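Local coordinates for protein O-succinylhomoserine sulfhydrylase (Mycobacterium tuberculosis, PDB 3NDN) that probably makes L-homocysteine from O-succinyl-L-homoserine and hydrogen sulfide for methionine biosynthesis, using pyridoxal 5'-phosphate bound covalently as its cofactor, at residues 63-66 / 71-74; 114-119 / 244-249; 286-291 / 304-309; 354-359 / 365-370. All coordinates share one frame; numbering follows the deposited sequence.

Interaction 1. Residues 63-66 / 71-74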
# COMPACT_ATOMS: atom_id res chain seq x y z
N GLU A 63 -25.16 -18.42 -10.53
CA GLU A 63 -25.69 -19.66 -9.95
C GLU A 63 -24.64 -20.79 -9.96
O GLU A 63 -24.41 -21.44 -8.94
CB GLU A 63 -26.98 -20.10 -10.66
CG GLU A 63 -27.56 -21.44 -10.15
CD GLU A 63 -28.84 -21.90 -10.89
OE1 GLU A 63 -29.08 -21.48 -12.04
OE2 GLU A 63 -29.59 -22.72 -10.32
N LYS A 64 -23.99 -21.00 -11.11
CA LYS A 64 -22.97 -22.05 -11.22
C LYS A 64 -21.77 -21.79 -10.30
O LYS A 64 -21.20 -22.73 -9.74
CB LYS A 64 -22.49 -22.19 -12.67
CG LYS A 64 -23.50 -22.73 -13.66
CD LYS A 64 -22.81 -23.07 -14.99
CE LYS A 64 -23.81 -23.13 -16.14
NZ LYS A 64 -24.66 -24.36 -16.04
N SER A 65 -21.40 -20.52 -10.16
CA SER A 65 -20.26 -20.11 -9.33
C SER A 65 -20.50 -20.38 -7.85
O SER A 65 -19.61 -20.88 -7.14
CB SER A 65 -19.93 -18.62 -9.56
OG SER A 65 -19.47 -18.40 -10.89
N PHE A 66 -21.69 -20.05 -7.37
CA PHE A 66 -22.09 -20.36 -6.00
C PHE A 66 -22.18 -21.86 -5.71
O PHE A 66 -21.80 -22.30 -4.62
CB PHE A 66 -23.40 -19.65 -5.64
CG PHE A 66 -23.19 -18.35 -4.93
CD1 PHE A 66 -22.82 -17.20 -5.63
CD2 PHE A 66 -23.37 -18.28 -3.55
CE1 PHE A 66 -22.62 -15.98 -4.96
CE2 PHE A 66 -23.18 -17.08 -2.86
CZ PHE A 66 -22.81 -15.92 -3.57
N ASP A 71 -14.82 -22.48 -11.32
CA ASP A 71 -13.81 -21.99 -10.36
C ASP A 71 -13.67 -20.45 -10.27
O ASP A 71 -12.72 -19.93 -9.67
CB ASP A 71 -12.46 -22.71 -10.55
CG ASP A 71 -11.69 -22.22 -11.77
OD1 ASP A 71 -12.27 -21.53 -12.63
OD2 ASP A 71 -10.48 -22.54 -11.86
N HIS A 72 -14.63 -19.73 -10.86
CA HIS A 72 -14.80 -18.27 -10.73
C HIS A 72 -14.70 -17.86 -9.25
O HIS A 72 -15.24 -18.55 -8.37
CB HIS A 72 -16.18 -17.91 -11.29
CG HIS A 72 -16.37 -16.46 -11.65
ND1 HIS A 72 -16.29 -15.44 -10.72
CD2 HIS A 72 -16.71 -15.87 -12.82
CE1 HIS A 72 -16.53 -14.29 -11.32
NE2 HIS A 72 -16.79 -14.52 -12.59
N TYR A 73 -14.03 -16.74 -8.96
CA TYR A 73 -13.93 -16.27 -7.58
C TYR A 73 -15.28 -15.75 -7.07
O TYR A 73 -16.11 -15.30 -7.88
CB TYR A 73 -12.83 -15.21 -7.43
CG TYR A 73 -11.43 -15.80 -7.42
CD1 TYR A 73 -10.87 -16.28 -6.23
CD2 TYR A 73 -10.66 -15.89 -8.61
CE1 TYR A 73 -9.59 -16.83 -6.20
CE2 TYR A 73 -9.37 -16.44 -8.59
CZ TYR A 73 -8.84 -16.90 -7.39
OH TYR A 73 -7.58 -17.46 -7.34
N VAL A 74 -15.51 -15.79 -5.75
CA VAL A 74 -16.83 -15.43 -5.17
C VAL A 74 -16.77 -14.36 -4.07
O VAL A 74 -17.54 -13.40 -4.09
CB VAL A 74 -17.61 -16.69 -4.65
CG1 VAL A 74 -18.88 -16.31 -3.89
CG2 VAL A 74 -17.94 -17.63 -5.79
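Val74 and Ser65 bury the most surface here, where the chain leaves helix 59-66 and loops back past the helix's last turn. The two methyls of Val74 do different work. CG1, set anti to the backbone N (chi1 172°), rides over one face of the Phe66 ring in a CH-pi contact, 4.2 Å from the ring centroid and displaced toward the rim, with CE1 of Phe66 3.9 Å from Val74 CG1. CG2 turns instead to the helix backbone and rests 3.9 Å from Ser65 O. Ser65 points its CB at the loop, and its OG lies 3.4 Å from His72 CB. That contact is van der Waals packing against a carbon; the hydroxyl's hydrogen bond runs one turn back, to Val61 O. The His72 ring is held from elsewhere: ND1 donates to Tyr73 O at 2.8 Å in a fairly straight bond (161°) that uses a carbonyl lone pair and lies close to the ring plane, while NE2 is hydrogen-bonded to Glu42 of the third subunit. With both ring nitrogens engaged, the imidazole's rotation should be well fixed. Tyr56 packs against both segments, and Phe66 reaches Asn358 of the second subunit. Lying far from the chain's centre and touching two neighbouring subunits, the end of helix 59-66 and the loop after it belong to the extended N-terminal region of the trans-sulfuration enzymes, which takes part in building their tetramer.

Interaction 2. Residues 114-119 / 244-249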
# COMPACT_ATOMS: atom_id res chain seq x y z
N GLY A 114 -8.25 -26.97 15.65
CA GLY A 114 -9.71 -26.95 15.74
C GLY A 114 -10.37 -27.78 14.65
O GLY A 114 -11.43 -28.36 14.85
N ALA A 115 -9.72 -27.85 13.49
CA ALA A 115 -10.18 -28.66 12.37
C ALA A 115 -10.17 -30.17 12.69
O ALA A 115 -10.91 -30.93 12.07
CB ALA A 115 -9.29 -28.40 11.16
N LEU A 116 -9.28 -30.58 13.60
CA LEU A 116 -9.10 -31.99 13.97
C LEU A 116 -9.83 -32.36 15.27
O LEU A 116 -10.02 -33.56 15.57
CB LEU A 116 -7.61 -32.32 14.11
CG LEU A 116 -6.69 -32.23 12.87
CD1 LEU A 116 -5.21 -32.28 13.29
CD2 LEU A 116 -6.99 -33.36 11.88
N LEU A 117 -10.22 -31.34 16.04
CA LEU A 117 -10.63 -31.54 17.44
C LEU A 117 -11.95 -30.88 17.87
O LEU A 117 -12.01 -29.67 18.11
CB LEU A 117 -9.51 -31.11 18.39
CG LEU A 117 -8.12 -31.75 18.31
CD1 LEU A 117 -7.11 -30.87 19.01
CD2 LEU A 117 -8.11 -33.18 18.92
N GLY A 118 -13.00 -31.69 17.98
CA GLY A 118 -14.28 -31.26 18.58
C GLY A 118 -14.42 -31.72 20.03
O GLY A 118 -13.51 -32.33 20.59
N ALA A 119 -15.56 -31.39 20.64
CA ALA A 119 -15.86 -31.87 22.00
C ALA A 119 -15.68 -33.38 22.07
O ALA A 119 -16.24 -34.12 21.26
CB ALA A 119 -17.28 -31.45 22.42
N ARG A 244 -5.28 -32.70 0.56
CA ARG A 244 -6.42 -32.04 -0.11
C ARG A 244 -7.76 -32.17 0.64
O ARG A 244 -8.47 -31.17 0.78
CB ARG A 244 -6.57 -32.51 -1.57
CG ARG A 244 -7.67 -31.73 -2.35
CD ARG A 244 -8.17 -32.47 -3.61
NE ARG A 244 -8.18 -33.92 -3.44
CZ ARG A 244 -9.16 -34.63 -2.86
NH1 ARG A 244 -10.25 -34.04 -2.37
NH2 ARG A 244 -9.03 -35.95 -2.76
N GLU A 245 -8.10 -33.36 1.12
CA GLU A 245 -9.41 -33.55 1.77
C GLU A 245 -9.53 -32.79 3.09
O GLU A 245 -10.63 -32.36 3.46
CB GLU A 245 -9.79 -35.04 1.93
CG GLU A 245 -8.71 -35.95 2.53
CD GLU A 245 -8.57 -35.85 4.05
OE1 GLU A 245 -7.43 -36.07 4.55
OE2 GLU A 245 -9.58 -35.56 4.74
N TYR A 246 -8.40 -32.63 3.78
CA TYR A 246 -8.33 -31.90 5.05
C TYR A 246 -8.42 -30.38 4.83
O TYR A 246 -9.18 -29.68 5.52
CB TYR A 246 -7.02 -32.29 5.77
CG TYR A 246 -6.62 -31.44 6.98
CD1 TYR A 246 -7.31 -31.55 8.20
CD2 TYR A 246 -5.53 -30.57 6.92
CE1 TYR A 246 -6.91 -30.78 9.32
CE2 TYR A 246 -5.13 -29.81 8.03
CZ TYR A 246 -5.83 -29.92 9.21
OH TYR A 246 -5.43 -29.17 10.31
N ILE A 247 -7.67 -29.87 3.85
CA ILE A 247 -7.62 -28.42 3.57
C ILE A 247 -8.96 -27.94 2.99
O ILE A 247 -9.50 -26.90 3.41
CB ILE A 247 -6.42 -28.06 2.62
CG1 ILE A 247 -5.07 -28.48 3.24
CG2 ILE A 247 -6.39 -26.56 2.26
CD1 ILE A 247 -4.62 -27.67 4.49
N ASP A 248 -9.51 -28.72 2.05
CA ASP A 248 -10.79 -28.39 1.39
C ASP A 248 -12.03 -28.77 2.23
O ASP A 248 -13.15 -28.36 1.88
CB ASP A 248 -10.91 -29.10 0.02
CG ASP A 248 -9.93 -28.57 -1.04
OD1 ASP A 248 -9.22 -27.56 -0.81
OD2 ASP A 248 -9.87 -29.19 -2.12
N GLY A 249 -11.84 -29.54 3.30
CA GLY A 249 -12.94 -30.05 4.12
C GLY A 249 -13.13 -29.28 5.42
O GLY A 249 -13.71 -28.20 5.41
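Ala115 and Tyr246 mark the closest backbone approach, 8.2 Å between their CA atoms, so the turn after helix 105-114 and the first turns of helix 244-258 meet through side chains alone. Tyr246 bridges the gap. Its CG stands anti to the backbone N (chi1 169°), which carries the ring away from its helix, and the CE1 corner pushes in between two aliphatic neighbours. Leu116 CD2 sits 3.6 Å from Tyr246 CE1, and Leu116 CG follows at 3.8 Å from the same carbon. The leucine and tyrosine side chains cross at about a right angle, with the leucine branch approaching the ring obliquely. Ala115 CB, directed at the helix, completes the grip 3.8 Å from Tyr246 CE1 and 4.0 Å from Tyr246 OH. Val251, a little further along helix 244-258, touches both Ala115 and Tyr246, while Leu116 also packs on Lys198 and Val200 of strand 198-202, tying the contact to the large sheet. Gly114 O and Leu117 O accept hydrogen bonds from Arg143 and Trp144 of the second subunit. Across the two segments the chemistry is purely apolar. The phenol's polar end is satisfied by Ser112 O in the last turn of helix 105-114, so one tyrosine ties helix 244-258 to the end of helix 105-114 through OH and to the turn after it through CE1.

Interaction 3. Residues 286-291 / 304-309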
# COMPACT_ATOMS: atom_id res chain seq x y z
N ALA A 286 24.61 -18.99 8.54
CA ALA A 286 26.06 -18.98 8.60
C ALA A 286 26.58 -17.99 9.64
O ALA A 286 27.56 -18.28 10.37
CB ALA A 286 26.67 -18.70 7.21
N SER A 287 25.93 -16.83 9.71
CA SER A 287 26.27 -15.79 10.68
C SER A 287 26.01 -16.25 12.12
O SER A 287 26.86 -16.07 13.01
CB SER A 287 25.50 -14.50 10.34
OG SER A 287 25.82 -13.44 11.24
N ALA A 288 24.87 -16.90 12.34
CA ALA A 288 24.52 -17.42 13.68
C ALA A 288 25.52 -18.52 14.15
O ALA A 288 25.90 -18.57 15.34
CB ALA A 288 23.10 -17.93 13.68
N GLN A 289 25.97 -19.36 13.21
CA GLN A 289 26.99 -20.40 13.51
C GLN A 289 28.28 -19.75 14.02
O GLN A 289 28.86 -20.22 15.00
CB GLN A 289 27.28 -21.23 12.24
CG GLN A 289 28.33 -22.33 12.39
CD GLN A 289 27.77 -23.62 12.97
OE1 GLN A 289 26.71 -24.10 12.56
NE2 GLN A 289 28.51 -24.21 13.90
N ARG A 290 28.73 -18.67 13.37
CA ARG A 290 29.93 -17.94 13.80
C ARG A 290 29.76 -17.28 15.17
O ARG A 290 30.70 -17.27 15.98
CB ARG A 290 30.36 -16.88 12.76
CG ARG A 290 31.06 -17.40 11.50
CD ARG A 290 31.60 -16.24 10.62
NE ARG A 290 32.49 -15.36 11.37
CZ ARG A 290 32.91 -14.16 10.99
NH1 ARG A 290 32.53 -13.63 9.83
NH2 ARG A 290 33.72 -13.46 11.78
N ILE A 291 28.59 -16.70 15.42
CA ILE A 291 28.27 -16.04 16.69
C ILE A 291 28.19 -17.05 17.86
O ILE A 291 28.68 -16.77 18.97
CB ILE A 291 26.98 -15.12 16.56
CG1 ILE A 291 27.30 -13.88 15.72
CG2 ILE A 291 26.42 -14.68 17.93
CD1 ILE A 291 26.07 -13.15 15.12
N VAL A 304 26.36 -22.33 25.95
CA VAL A 304 25.61 -21.91 24.76
C VAL A 304 24.66 -23.03 24.31
O VAL A 304 24.98 -24.21 24.43
CB VAL A 304 26.57 -21.52 23.58
CG1 VAL A 304 25.78 -21.06 22.33
CG2 VAL A 304 27.53 -20.42 24.00
N ARG A 305 23.49 -22.65 23.79
CA ARG A 305 22.61 -23.62 23.14
C ARG A 305 22.35 -23.20 21.69
O ARG A 305 21.82 -22.12 21.43
CB ARG A 305 21.30 -23.83 23.92
CG ARG A 305 21.40 -24.70 25.18
CD ARG A 305 21.61 -26.19 24.85
NE ARG A 305 21.59 -27.01 26.06
CZ ARG A 305 22.66 -27.32 26.80
NH1 ARG A 305 23.88 -26.89 26.46
NH2 ARG A 305 22.52 -28.08 27.87
N TYR A 306 22.81 -24.05 20.75
CA TYR A 306 22.64 -23.89 19.31
C TYR A 306 22.78 -25.29 18.72
O TYR A 306 23.75 -25.99 19.02
CB TYR A 306 23.71 -22.94 18.72
CG TYR A 306 23.53 -22.62 17.22
CD1 TYR A 306 22.47 -21.82 16.77
CD2 TYR A 306 24.44 -23.12 16.26
CE1 TYR A 306 22.30 -21.53 15.41
CE2 TYR A 306 24.28 -22.83 14.89
CZ TYR A 306 23.21 -22.04 14.48
OH TYR A 306 23.05 -21.79 13.13
N PRO A 307 21.79 -25.74 17.90
CA PRO A 307 21.71 -27.15 17.47
C PRO A 307 22.88 -27.67 16.62
O PRO A 307 23.10 -28.88 16.59
CB PRO A 307 20.41 -27.17 16.62
CG PRO A 307 19.61 -26.04 17.15
CD PRO A 307 20.65 -24.96 17.38
N TYR A 308 23.61 -26.78 15.94
CA TYR A 308 24.76 -27.19 15.11
C TYR A 308 26.12 -26.96 15.79
O TYR A 308 27.18 -27.03 15.15
CB TYR A 308 24.68 -26.57 13.70
CG TYR A 308 24.21 -27.53 12.59
CD1 TYR A 308 24.95 -27.65 11.41
CD2 TYR A 308 23.09 -28.35 12.75
CE1 TYR A 308 24.57 -28.53 10.41
CE2 TYR A 308 22.69 -29.24 11.73
CZ TYR A 308 23.45 -29.33 10.57
OH TYR A 308 23.10 -30.19 9.54
N LEU A 309 26.08 -26.66 17.09
CA LEU A 309 27.26 -26.69 17.95
C LEU A 309 27.46 -28.12 18.50
O LEU A 309 26.54 -28.67 19.11
CB LEU A 309 27.07 -25.68 19.09
CG LEU A 309 28.26 -25.05 19.83
CD1 LEU A 309 29.24 -24.37 18.87
CD2 LEU A 309 27.75 -24.08 20.90
O HOH W 1 24.38 -23.82 11.28
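Gln289 and Tyr308 make the direct polar link: Gln289 NE2 donates to Tyr308 O, nearly straight at 172° but long, 3.4 Å, and therefore weak. The glutamine chain bends at its second torsion (chi2 83°), turning the amide toward the type I beta turn that runs from Tyr306 to Leu309. NE2 is also hydrogen-bonded to Glu293, one helical turn on. A water supplies a second polar link, giving one hydrogen to Gln289 OE1 at 2.7 Å and the other to Tyr306 OH at 3.1 Å. The phenol is tied to Gly326 O as well.

Packing does the rest. Gln289 OE1 lies in the plane of the Tyr306 ring, at its edge, 3.6 Å from Tyr306 CE2, with amide and ring planes 77° apart. The same oxygen is 3.4 Å from Tyr308 CB. Ala288 O stands over one face of the Tyr306 ring, and Ala288 CB touches the phenol end, 3.9 Å from Tyr306 OH and 4.1 Å from Tyr306 CE1. With both ends of its amide engaged, Gln289 should keep its orientation, and a buried tyrosine hydroxyl is satisfied by water and carbonyl rather than by any direct bond to the helix.

Interaction 4. Residues 354-359 / 365-370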
# COMPACT_ATOMS: atom_id res chain seq x y z
N ILE A 354 22.62 -3.77 18.13
CA ILE A 354 21.49 -4.70 18.29
C ILE A 354 20.39 -4.02 19.14
O ILE A 354 20.71 -3.41 20.16
CB ILE A 354 21.99 -6.04 18.94
CG1 ILE A 354 23.00 -6.76 18.02
CG2 ILE A 354 20.84 -6.99 19.32
CD1 ILE A 354 23.87 -7.82 18.72
N ASP A 355 19.13 -4.09 18.69
CA ASP A 355 17.96 -3.52 19.42
C ASP A 355 17.42 -4.48 20.49
O ASP A 355 17.43 -5.69 20.28
CB ASP A 355 16.77 -3.23 18.46
CG ASP A 355 17.04 -2.12 17.44
OD1 ASP A 355 17.43 -0.99 17.82
OD2 ASP A 355 16.80 -2.36 16.23
N ILE A 356 16.91 -3.94 21.60
CA ILE A 356 16.19 -4.75 22.63
C ILE A 356 14.73 -4.95 22.17
O ILE A 356 13.99 -3.98 22.04
CB ILE A 356 16.22 -4.06 24.04
CG1 ILE A 356 17.65 -3.84 24.52
CG2 ILE A 356 15.42 -4.85 25.11
CD1 ILE A 356 17.78 -2.89 25.74
N SER A 357 14.34 -6.20 21.90
CA SER A 357 13.02 -6.54 21.31
C SER A 357 12.76 -8.05 21.38
O SER A 357 13.71 -8.84 21.30
CB SER A 357 12.96 -6.08 19.84
OG SER A 357 11.66 -6.25 19.27
N ASN A 358 11.49 -8.44 21.50
CA ASN A 358 11.12 -9.86 21.65
C ASN A 358 10.85 -10.66 20.35
O ASN A 358 10.53 -11.87 20.41
CB ASN A 358 9.92 -9.97 22.59
CG ASN A 358 9.71 -11.38 23.11
OD1 ASN A 358 10.55 -11.92 23.85
ND2 ASN A 358 8.59 -11.98 22.73
N ASN A 359 11.01 -10.03 19.20
CA ASN A 359 10.62 -10.64 17.91
C ASN A 359 11.74 -11.53 17.31
O ASN A 359 12.85 -11.59 17.86
CB ASN A 359 10.16 -9.53 16.94
CG ASN A 359 9.02 -9.98 16.00
OD1 ASN A 359 8.78 -11.18 15.81
ND2 ASN A 359 8.33 -9.00 15.39
N SER A 365 19.08 -7.36 13.69
CA SER A 365 19.37 -8.23 14.84
C SER A 365 18.74 -7.69 16.12
O SER A 365 18.70 -6.48 16.32
CB SER A 365 20.87 -8.43 15.02
OG SER A 365 21.43 -9.17 13.94
N LEU A 366 18.24 -8.60 16.96
CA LEU A 366 17.48 -8.27 18.19
C LEU A 366 17.92 -9.13 19.41
O LEU A 366 18.38 -10.27 19.24
CB LEU A 366 15.98 -8.46 17.95
CG LEU A 366 15.31 -7.91 16.69
CD1 LEU A 366 13.91 -8.46 16.57
CD2 LEU A 366 15.28 -6.38 16.68
N VAL A 367 17.75 -8.58 20.62
CA VAL A 367 18.12 -9.27 21.88
C VAL A 367 16.99 -9.20 22.93
O VAL A 367 16.33 -8.17 23.06
CB VAL A 367 19.49 -8.75 22.46
CG1 VAL A 367 19.42 -7.27 22.89
CG2 VAL A 367 19.96 -9.61 23.62
N THR A 368 16.77 -10.30 23.65
CA THR A 368 15.76 -10.32 24.72
C THR A 368 16.18 -11.13 25.97
O THR A 368 17.04 -12.02 25.89
CB THR A 368 14.37 -10.77 24.17
OG1 THR A 368 13.34 -10.38 25.08
CG2 THR A 368 14.31 -12.29 23.96
N HIS A 369 15.56 -10.83 27.12
CA HIS A 369 15.78 -11.56 28.38
C HIS A 369 14.53 -12.40 28.67
O HIS A 369 13.52 -11.85 29.16
CB HIS A 369 16.03 -10.55 29.52
CG HIS A 369 16.29 -11.18 30.86
ND1 HIS A 369 15.38 -11.11 31.90
CD2 HIS A 369 17.36 -11.85 31.34
CE1 HIS A 369 15.88 -11.73 32.96
NE2 HIS A 369 17.08 -12.18 32.65
N PRO A 370 14.58 -13.71 28.38
CA PRO A 370 13.36 -14.53 28.45
C PRO A 370 12.66 -14.60 29.81
O PRO A 370 11.43 -14.61 29.85
CB PRO A 370 13.83 -15.91 28.00
CG PRO A 370 15.02 -15.63 27.11
CD PRO A 370 15.70 -14.46 27.77
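The carboxamide of Asn358 meets Thr368 at its oxygen: OD1 lies a long 3.4 Å from Thr368 OG1; OD1 is hydrogen-bonded to Thr374 OG1, and the threonine hydroxyl to Thr373 OG1. A second flat group, the Asp355 carboxylate, turns away to form salt bridges with Arg33 and Arg38 of the fourth subunit. These groups flank a parallel beta pairing in the five-stranded sheet of the C-terminal part of the chain, in which 355-356 is the outermost strand and lies beside 366-368. Val367 sits in the ladder with both its backbone polar atoms used: its N donates to Asp355 O at 2.9 Å, nearly along the C=O axis, and its O accepts from Ser357 N at 3.0 Å (163°). Asp355 N to Ser365 O, at 3.4 Å, is weak. One face of the pair carries Ile356 and Val367, side by side and pointing the same way against helix 340-350. Ile354 CG2 adds to the packing 3.8 Å from Val367 CB, with helix 402-413 behind it. On the other face stand Asp355 and Leu366. Ser357 directs its hydroxyl to Tyr54 O of the second subunit, so two neighbouring chains reach this edge of the sheet. Leu366 spreads its two methyls over residues 357-359: CD2 touches Ser357 CB at 3.9 Å, while CD1 lies 3.5 Å from Asn359 O.

Overall arrangement
The four contacts follow one another along the chain without interleaving. Interactions 1 and 2, with centres 23 Å apart, lie on one side of the chain's centre; interactions 3 and 4 lie on the other, and centres of interactions 1 and 3 are about 51 Å apart. Interaction 2 borders the seven-stranded sheet. Interactions 3 and 4 share the five-stranded sheet, whose outermost strands 301-305 and 355-356 they involve, with centres about 17 Å apart and nearest atoms about 6 Å apart. Interactions 1, 2 and 4 all touch the second subunit, and interactions 1 and 4, about 47 Å apart between centres within a chain, meet across subunits in the homotetramer.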